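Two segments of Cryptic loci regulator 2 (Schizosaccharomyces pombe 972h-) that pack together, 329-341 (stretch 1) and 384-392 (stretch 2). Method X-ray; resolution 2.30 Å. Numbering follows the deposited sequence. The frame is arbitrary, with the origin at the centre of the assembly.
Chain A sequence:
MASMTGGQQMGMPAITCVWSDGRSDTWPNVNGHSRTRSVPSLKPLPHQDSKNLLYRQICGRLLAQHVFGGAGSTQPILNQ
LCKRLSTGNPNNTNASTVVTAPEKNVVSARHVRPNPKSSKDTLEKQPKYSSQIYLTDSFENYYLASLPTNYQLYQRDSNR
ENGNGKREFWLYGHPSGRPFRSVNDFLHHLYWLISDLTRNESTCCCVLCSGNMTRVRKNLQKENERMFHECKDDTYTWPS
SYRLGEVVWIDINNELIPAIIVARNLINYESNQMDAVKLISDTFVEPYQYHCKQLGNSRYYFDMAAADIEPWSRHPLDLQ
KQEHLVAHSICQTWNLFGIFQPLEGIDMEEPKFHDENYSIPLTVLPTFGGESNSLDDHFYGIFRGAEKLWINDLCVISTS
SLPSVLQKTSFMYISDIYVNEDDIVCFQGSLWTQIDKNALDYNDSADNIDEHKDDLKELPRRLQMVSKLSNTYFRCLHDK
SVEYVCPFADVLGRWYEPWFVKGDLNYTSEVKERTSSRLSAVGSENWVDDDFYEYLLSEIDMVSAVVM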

ATOM      1  N   SER A 329       0.298 -18.618 -19.874  1.00 66.22           N
ATOM      2  CA  SER A 329      -0.471 -17.513 -20.437  1.00 73.45           C
ATOM      3  C   SER A 329      -0.407 -16.278 -19.545  1.00 74.56           C
ATOM      4  O   SER A 329      -0.302 -15.152 -20.042  1.00 63.49           O
ATOM      5  N   ILE A 330      -0.465 -16.470 -18.226  1.00 66.97           N
ATOM      6  CA  ILE A 330      -0.452 -15.337 -17.307  1.00 63.41           C
ATOM      7  C   ILE A 330       0.916 -14.666 -17.307  1.00 68.75           C
ATOM      8  O   ILE A 330       1.018 -13.436 -17.263  1.00 59.51           O
ATOM      9  N   CYS A 331       1.984 -15.459 -17.355  1.00 67.85           N
ATOM     10  CA  CYS A 331       3.339 -14.936 -17.255  1.00 63.30           C
ATOM     11  C   CYS A 331       3.834 -14.308 -18.552  1.00 62.47           C
ATOM     12  O   CYS A 331       5.024 -13.994 -18.657  1.00 62.66           O
ATOM     13  N   GLN A 332       2.953 -14.122 -19.534  1.00 66.30           N
ATOM     14  CA  GLN A 332       3.249 -13.326 -20.713  1.00 63.31           C
ATOM     15  C   GLN A 332       2.566 -11.969 -20.678  1.00 60.31           C
ATOM     16  O   GLN A 332       2.764 -11.167 -21.597  1.00 59.35           O
ATOM     17  N   THR A 333       1.776 -11.689 -19.648  1.00 51.74           N
ATOM     18  CA  THR A 333       1.005 -10.459 -19.576  1.00 64.84           C
ATOM     19  C   THR A 333       1.701  -9.430 -18.693  1.00 64.36           C
ATOM     20  O   THR A 333       2.702  -9.708 -18.028  1.00 58.91           O
ATOM     21  N   TRP A 334       1.150  -8.218 -18.702  1.00 59.93           N
ATOM     22  CA  TRP A 334       1.552  -7.168 -17.776  1.00 55.57           C
ATOM     23  C   TRP A 334       0.421  -6.158 -17.688  1.00 55.54           C
ATOM     24  O   TRP A 334      -0.333  -5.971 -18.647  1.00 56.31           O
ATOM     25  N   ASN A 335       0.300  -5.514 -16.528  1.00 54.24           N
ATOM     26  CA  ASN A 335      -0.747  -4.519 -16.333  1.00 55.62           C
ATOM     27  C   ASN A 335      -0.316  -3.506 -15.284  1.00 54.13           C
ATOM     28  O   ASN A 335       0.144  -3.884 -14.202  1.00 49.48           O
ATOM     29  N   LEU A 336      -0.464  -2.224 -15.615  1.00 53.81           N
ATOM     30  CA  LEU A 336      -0.264  -1.161 -14.644  1.00 46.89           C
ATOM     31  C   LEU A 336      -1.435  -1.118 -13.669  1.00 42.16           C
ATOM     32  O   LEU A 336      -2.553  -1.532 -13.988  1.00 50.60           O
ATOM     33  N   PHE A 337      -1.172  -0.606 -12.469  1.00 43.07           N
ATOM     34  CA  PHE A 337      -2.222  -0.429 -11.478  1.00 45.66           C
ATOM     35  C   PHE A 337      -1.818   0.670 -10.505  1.00 42.96           C
ATOM     36  O   PHE A 337      -0.637   0.984 -10.346  1.00 47.48           O
ATOM     37  N   GLY A 338      -2.823   1.252  -9.857  1.00 43.58           N
ATOM     38  CA  GLY A 338      -2.589   2.217  -8.803  1.00 48.62           C
ATOM     39  C   GLY A 338      -2.175   3.586  -9.296  1.00 54.94           C
ATOM     40  O   GLY A 338      -1.134   4.111  -8.887  1.00 44.34           O
ATOM     41  N   ILE A 339      -2.986   4.185 -10.169  1.00 50.37           N
ATOM     42  CA  ILE A 339      -2.695   5.527 -10.650  1.00 52.51           C
ATOM     43  C   ILE A 339      -2.825   6.514  -9.498  1.00 57.20           C
ATOM     44  O   ILE A 339      -3.694   6.371  -8.628  1.00 49.38           O
ATOM     45  N   PHE A 340      -1.954   7.521  -9.486  1.00 58.72           N
ATOM     46  CA  PHE A 340      -1.983   8.534  -8.442  1.00 59.80           C
ATOM     47  C   PHE A 340      -1.366   9.817  -8.979  1.00 54.72           C
ATOM     48  O   PHE A 340      -0.735   9.835 -10.039  1.00 50.70           O
ATOM     49  N   GLN A 341      -1.560  10.899  -8.226  1.00 62.96           N
ATOM     50  CA  GLN A 341      -0.974  12.187  -8.561  1.00 60.03           C
ATOM     51  C   GLN A 341       0.232  12.427  -7.667  1.00 47.06           C
ATOM     52  O   GLN A 341       0.063  12.545  -6.444  1.00 56.04           O
ATOM     53  N   ARG A 384       4.774  -7.568 -13.993  1.00 50.39           N
ATOM     54  CA  ARG A 384       5.618  -7.968 -15.115  1.00 46.95           C
ATOM     55  C   ARG A 384       5.599  -9.489 -15.162  1.00 50.69           C
ATOM     56  O   ARG A 384       6.342 -10.152 -14.432  1.00 53.77           O
ATOM     57  N   GLY A 385       4.750 -10.039 -16.026  1.00 59.89           N
ATOM     58  CA  GLY A 385       4.614 -11.476 -16.127  1.00 60.96           C
ATOM     59  C   GLY A 385       4.272 -12.117 -14.798  1.00 50.75           C
ATOM     60  O   GLY A 385       3.175 -11.917 -14.267  1.00 49.54           O
ATOM     61  N   ALA A 386       5.215 -12.877 -14.242  1.00 49.34           N
ATOM     62  CA  ALA A 386       4.977 -13.608 -13.004  1.00 51.92           C
ATOM     63  C   ALA A 386       5.123 -12.745 -11.760  1.00 53.89           C
ATOM     64  O   ALA A 386       4.596 -13.114 -10.704  1.00 53.46           O
ATOM     65  N   GLU A 387       5.813 -11.611 -11.853  1.00 59.12           N
ATOM     66  CA  GLU A 387       6.230 -10.852 -10.685  1.00 41.93           C
ATOM     67  C   GLU A 387       5.481  -9.529 -10.582  1.00 44.96           C
ATOM     68  O   GLU A 387       5.013  -8.975 -11.581  1.00 47.36           O
ATOM     69  N   LYS A 388       5.376  -9.035  -9.352  1.00 41.72           N
ATOM     70  CA  LYS A 388       4.786  -7.739  -9.055  1.00 41.39           C
ATOM     71  C   LYS A 388       5.898  -6.740  -8.763  1.00 50.69           C
ATOM     72  O   LYS A 388       6.859  -7.060  -8.056  1.00 48.19           O
ATOM     73  N   LEU A 389       5.766  -5.531  -9.305  1.00 44.68           N
ATOM     74  CA  LEU A 389       6.769  -4.492  -9.125  1.00 45.92           C
ATOM     75  C   LEU A 389       6.112  -3.215  -8.629  1.00 42.66           C
ATOM     76  O   LEU A 389       4.969  -2.907  -8.974  1.00 45.00           O
ATOM     77  N   TRP A 390       6.857  -2.474  -7.813  1.00 41.86           N
ATOM     78  CA  TRP A 390       6.343  -1.289  -7.146  1.00 42.48           C
ATOM     79  C   TRP A 390       7.311  -0.124  -7.289  1.00 47.47           C
ATOM     80  O   TRP A 390       8.482  -0.289  -7.645  1.00 45.29           O
ATOM     81  N   ILE A 391       6.799   1.068  -6.988  1.00 47.12           N
ATOM     82  CA  ILE A 391       7.664   2.182  -6.631  1.00 43.89           C
ATOM     83  C   ILE A 391       8.293   1.889  -5.273  1.00 52.90           C
ATOM     84  O   ILE A 391       7.679   1.254  -4.404  1.00 50.05           O
ATOM     85  N   ASN A 392       9.532   2.343  -5.088  1.00 48.11           N
ATOM     86  CA  ASN A 392      10.327   2.093  -3.884  1.00 46.16           C
ATOM     87  C   ASN A 392      10.866   0.669  -3.877  1.00 44.26           C
ATOM     88  O   ASN A 392      11.443   0.233  -2.866  1.00 44.33           O
TER

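Two segments that lie far apart in sequence often meet through a backbone anchor at one end and a few well-aimed side chains at the other, and these two stretches of Cryptic loci regulator 2 illustrate the pattern. The strands run at 37° to each other, their axes no closer than 9.4 Å, so side chains fill most of the space between them.

The anchor is at the turns. Stretch 1 leaves its helix at Cys331 and passes through a type I turn from Ile330 to Thr333, while Arg384 to Glu387 form a type II' turn. Gly385 N donates a hydrogen bond to Thr333 O at 2.9 Å, the single hydrogen bond between the stretches. Gly385 has a positive phi, 56°, and its CA lies 3.6 Å from Cys331 O; an ideal CB here would come within 2.9 Å of that same oxygen, a clash, so the close approach depends on the absence of a side chain. Thr333, with chi1 in p, turns its hydroxyl back on its own stretch: Thr333 OG1 donates to Ile330 O at 2.7 Å, adding to the turn bond that Thr333 N makes with the same oxygen. Beside this, Cys331 adopts m, which brings its SG to 3.6 Å from Ala386 CB in a small apolar contact.

Farther along, the gap is wide enough for aromatic rings. Phe337 points toward stretch 2 and has more of its surface covered by the opposing stretch than any other residue here. Its chi1 of 56° (p) and chi2 of 84° carry the ring across to Trp390, whose m rotamer and chi2 of 93° bring its indole nearer than its sideways CA-to-CB bond would suggest. The result is an edge-to-face pair, with planes at 80° and ring centroids 5.3 Å apart; Phe337 CE1 sits 3.8 Å from Trp390 CZ3, over the indole face. Lys388 also begins sideways, but all four of its chi angles are t, and the extended chain runs past the phenyl ring with Lys388 CE 3.6 Å from Phe337 CZ. Methylenes thus serve as apolar packing while the ammonium group finds its hydrogen bond elsewhere in the structure.

At the far end, Phe340 and Ile391 both point toward the opposing stretch, each with chi1 in p. Ile391 extends through a t chi2, and its CD1 reaches 4.4 Å from Phe340 CZ, a looser contact than the aromatic pair. Backbone proximity at the turn thus gives way to side-chain reach between the strands.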

ATOM      1  CB  SER A 329      -1.922 -17.946 -20.647  1.00 69.92           C
ATOM      2  OG  SER A 329      -2.658 -16.953 -21.338  1.00 71.16           O
ATOM      3  CB  ILE A 330      -0.854 -15.794 -15.893  1.00 63.16           C
ATOM      4  CG1 ILE A 330      -2.258 -16.405 -15.909  1.00 60.85           C
ATOM      5  CG2 ILE A 330      -0.806 -14.623 -14.918  1.00 58.76           C
ATOM      6  CD1 ILE A 330      -2.611 -17.163 -14.647  1.00 58.49           C
ATOM      7  CB  CYS A 331       4.290 -16.050 -16.812  1.00 55.85           C
ATOM      8  SG  CYS A 331       3.922 -16.661 -15.151  1.00 56.62           S
ATOM      9  CB  GLN A 332       2.831 -14.074 -21.985  1.00 63.70           C
ATOM     10  CG  GLN A 332       3.684 -15.286 -22.300  1.00 73.28           C
ATOM     11  CD  GLN A 332       3.603 -15.684 -23.760  1.00 81.58           C
ATOM     12  OE1 GLN A 332       2.562 -15.536 -24.399  1.00 78.76           O
ATOM     13  NE2 GLN A 332       4.710 -16.180 -24.300  1.00 94.11           N
ATOM     14  CB  THR A 333      -0.405 -10.727 -19.040  1.00 58.67           C
ATOM     15  OG1 THR A 333      -0.324 -11.183 -17.683  1.00 59.71           O
ATOM     16  CG2 THR A 333      -1.121 -11.766 -19.885  1.00 56.12           C
ATOM     17  CB  TRP A 334       2.855  -6.483 -18.210  1.00 48.70           C
ATOM     18  CG  TRP A 334       2.779  -5.798 -19.545  1.00 58.87           C
ATOM     19  CD1 TRP A 334       3.024  -6.353 -20.767  1.00 60.66           C
ATOM     20  CD2 TRP A 334       2.448  -4.424 -19.788  1.00 54.90           C
ATOM     21  NE1 TRP A 334       2.862  -5.413 -21.756  1.00 53.51           N
ATOM     22  CE2 TRP A 334       2.509  -4.221 -21.182  1.00 55.41           C
ATOM     23  CE3 TRP A 334       2.105  -3.348 -18.965  1.00 54.17           C
ATOM     24  CZ2 TRP A 334       2.239  -2.985 -21.769  1.00 56.75           C
ATOM     25  CZ3 TRP A 334       1.836  -2.122 -19.550  1.00 57.38           C
ATOM     26  CH2 TRP A 334       1.905  -1.952 -20.938  1.00 56.05           C
ATOM     27  CB  ASN A 335      -2.068  -5.183 -15.922  1.00 50.31           C
ATOM     28  CG  ASN A 335      -1.943  -6.016 -14.661  1.00 48.48           C
ATOM     29  OD1 ASN A 335      -1.285  -7.056 -14.655  1.00 53.11           O
ATOM     30  ND2 ASN A 335      -2.596  -5.576 -13.592  1.00 50.69           N
ATOM     31  CB  LEU A 336      -0.133   0.191 -15.349  1.00 51.23           C
ATOM     32  CG  LEU A 336       1.145   0.493 -16.132  1.00 58.34           C
ATOM     33  CD1 LEU A 336       0.857   1.532 -17.202  1.00 51.65           C
ATOM     34  CD2 LEU A 336       2.242   0.984 -15.202  1.00 46.88           C
ATOM     35  CB  PHE A 337      -2.510  -1.731 -10.715  1.00 49.55           C
ATOM     36  CG  PHE A 337      -1.304  -2.321 -10.042  1.00 38.88           C
ATOM     37  CD1 PHE A 337      -0.908  -1.885  -8.789  1.00 41.62           C
ATOM     38  CD2 PHE A 337      -0.573  -3.320 -10.660  1.00 40.53           C
ATOM     39  CE1 PHE A 337       0.199  -2.429  -8.168  1.00 43.83           C
ATOM     40  CE2 PHE A 337       0.535  -3.870 -10.044  1.00 46.45           C
ATOM     41  CZ  PHE A 337       0.922  -3.423  -8.796  1.00 45.38           C
ATOM     42  CB  ILE A 339      -3.630   5.895 -11.814  1.00 49.30           C
ATOM     43  CG1 ILE A 339      -3.135   7.161 -12.518  1.00 59.60           C
ATOM     44  CG2 ILE A 339      -5.059   6.082 -11.321  1.00 55.34           C
ATOM     45  CD1 ILE A 339      -3.795   7.411 -13.861  1.00 58.83           C
ATOM     46  CB  PHE A 340      -1.240   8.065  -7.186  1.00 55.75           C
ATOM     47  CG  PHE A 340       0.250   8.019  -7.347  1.00 58.80           C
ATOM     48  CD1 PHE A 340       0.853   6.972  -8.019  1.00 38.12           C
ATOM     49  CD2 PHE A 340       1.048   9.024  -6.825  1.00 56.79           C
ATOM     50  CE1 PHE A 340       2.225   6.925  -8.168  1.00 50.38           C
ATOM     51  CE2 PHE A 340       2.422   8.984  -6.973  1.00 58.04           C
ATOM     52  CZ  PHE A 340       3.010   7.935  -7.645  1.00 55.66           C
ATOM     53  CB  GLN A 341      -1.995  13.307  -8.381  1.00 67.21           C
ATOM     54  CG  GLN A 341      -3.123  13.292  -9.395  1.00 85.90           C
ATOM     55  CD  GLN A 341      -2.640  13.571 -10.805  1.00 83.20           C
ATOM     56  OE1 GLN A 341      -1.539  14.084 -11.005  1.00 89.31           O
ATOM     57  NE2 GLN A 341      -3.461  13.229 -11.791  1.00 75.36           N
ATOM     58  CB  ARG A 384       7.042  -7.436 -14.976  1.00 45.02           C
ATOM     59  CG  ARG A 384       7.907  -7.779 -16.179  1.00 42.13           C
ATOM     60  CD  ARG A 384       9.378  -7.508 -15.956  1.00 48.17           C
ATOM     61  NE  ARG A 384      10.142  -7.821 -17.160  1.00 54.53           N
ATOM     62  CZ  ARG A 384      10.462  -9.052 -17.548  1.00 51.76           C
ATOM     63  NH1 ARG A 384      10.089 -10.103 -16.827  1.00 60.07           N
ATOM     64  NH2 ARG A 384      11.154  -9.236 -18.663  1.00 54.09           N
ATOM     65  CB  ALA A 386       5.942 -14.790 -12.900  1.00 47.21           C
ATOM     66  CB  GLU A 387       7.737 -10.592 -10.728  1.00 52.56           C
ATOM     67  CG  GLU A 387       8.569 -11.861 -10.640  1.00 48.34           C
ATOM     68  CD  GLU A 387      10.024 -11.642 -11.000  1.00 59.35           C
ATOM     69  OE1 GLU A 387      10.306 -10.758 -11.836  1.00 54.52           O
ATOM     70  OE2 GLU A 387      10.888 -12.356 -10.447  1.00 53.50           O
ATOM     71  CB  LYS A 388       3.848  -7.842  -7.852  1.00 42.73           C
ATOM     72  CG  LYS A 388       2.691  -6.857  -7.839  1.00 41.33           C
ATOM     73  CD  LYS A 388       1.768  -7.135  -6.660  1.00 45.12           C
ATOM     74  CE  LYS A 388       0.504  -6.292  -6.710  1.00 46.94           C
ATOM     75  NZ  LYS A 388      -0.532  -6.809  -5.775  1.00 50.65           N
ATOM     76  CB  LEU A 389       7.536  -4.213 -10.423  1.00 39.40           C
ATOM     77  CG  LEU A 389       8.607  -5.245 -10.780  1.00 43.77           C
ATOM     78  CD1 LEU A 389       9.099  -5.027 -12.200  1.00 51.64           C
ATOM     79  CD2 LEU A 389       9.771  -5.182  -9.798  1.00 47.41           C
ATOM     80  CB  TRP A 390       6.127  -1.528  -5.647  1.00 42.07           C
ATOM     81  CG  TRP A 390       5.094  -2.556  -5.263  1.00 51.67           C
ATOM     82  CD1 TRP A 390       5.309  -3.888  -5.020  1.00 45.01           C
ATOM     83  CD2 TRP A 390       3.695  -2.331  -5.035  1.00 47.83           C
ATOM     84  NE1 TRP A 390       4.131  -4.500  -4.668  1.00 43.37           N
ATOM     85  CE2 TRP A 390       3.126  -3.569  -4.670  1.00 49.09           C
ATOM     86  CE3 TRP A 390       2.869  -1.206  -5.108  1.00 44.22           C
ATOM     87  CZ2 TRP A 390       1.768  -3.711  -4.384  1.00 42.89           C
ATOM     88  CZ3 TRP A 390       1.521  -1.351  -4.824  1.00 51.22           C
ATOM     89  CH2 TRP A 390       0.985  -2.594  -4.466  1.00 44.33           C
ATOM     90  CB  ILE A 391       6.882   3.509  -6.611  1.00 41.74           C
ATOM     91  CG1 ILE A 391       5.737   3.448  -5.593  1.00 47.80           C
ATOM     92  CG2 ILE A 391       6.350   3.829  -8.005  1.00 44.76           C
ATOM     93  CD1 ILE A 391       4.998   4.762  -5.398  1.00 51.27           C
ATOM     94  CB  ASN A 392       9.524   2.339  -2.602  1.00 39.86           C
ATOM     95  CG  ASN A 392      10.405   2.604  -1.399  1.00 47.02           C
ATOM     96  OD1 ASN A 392      11.381   3.351  -1.481  1.00 54.19           O
ATOM     97  ND2 ASN A 392      10.066   1.990  -0.269  1.00 49.30           N
TER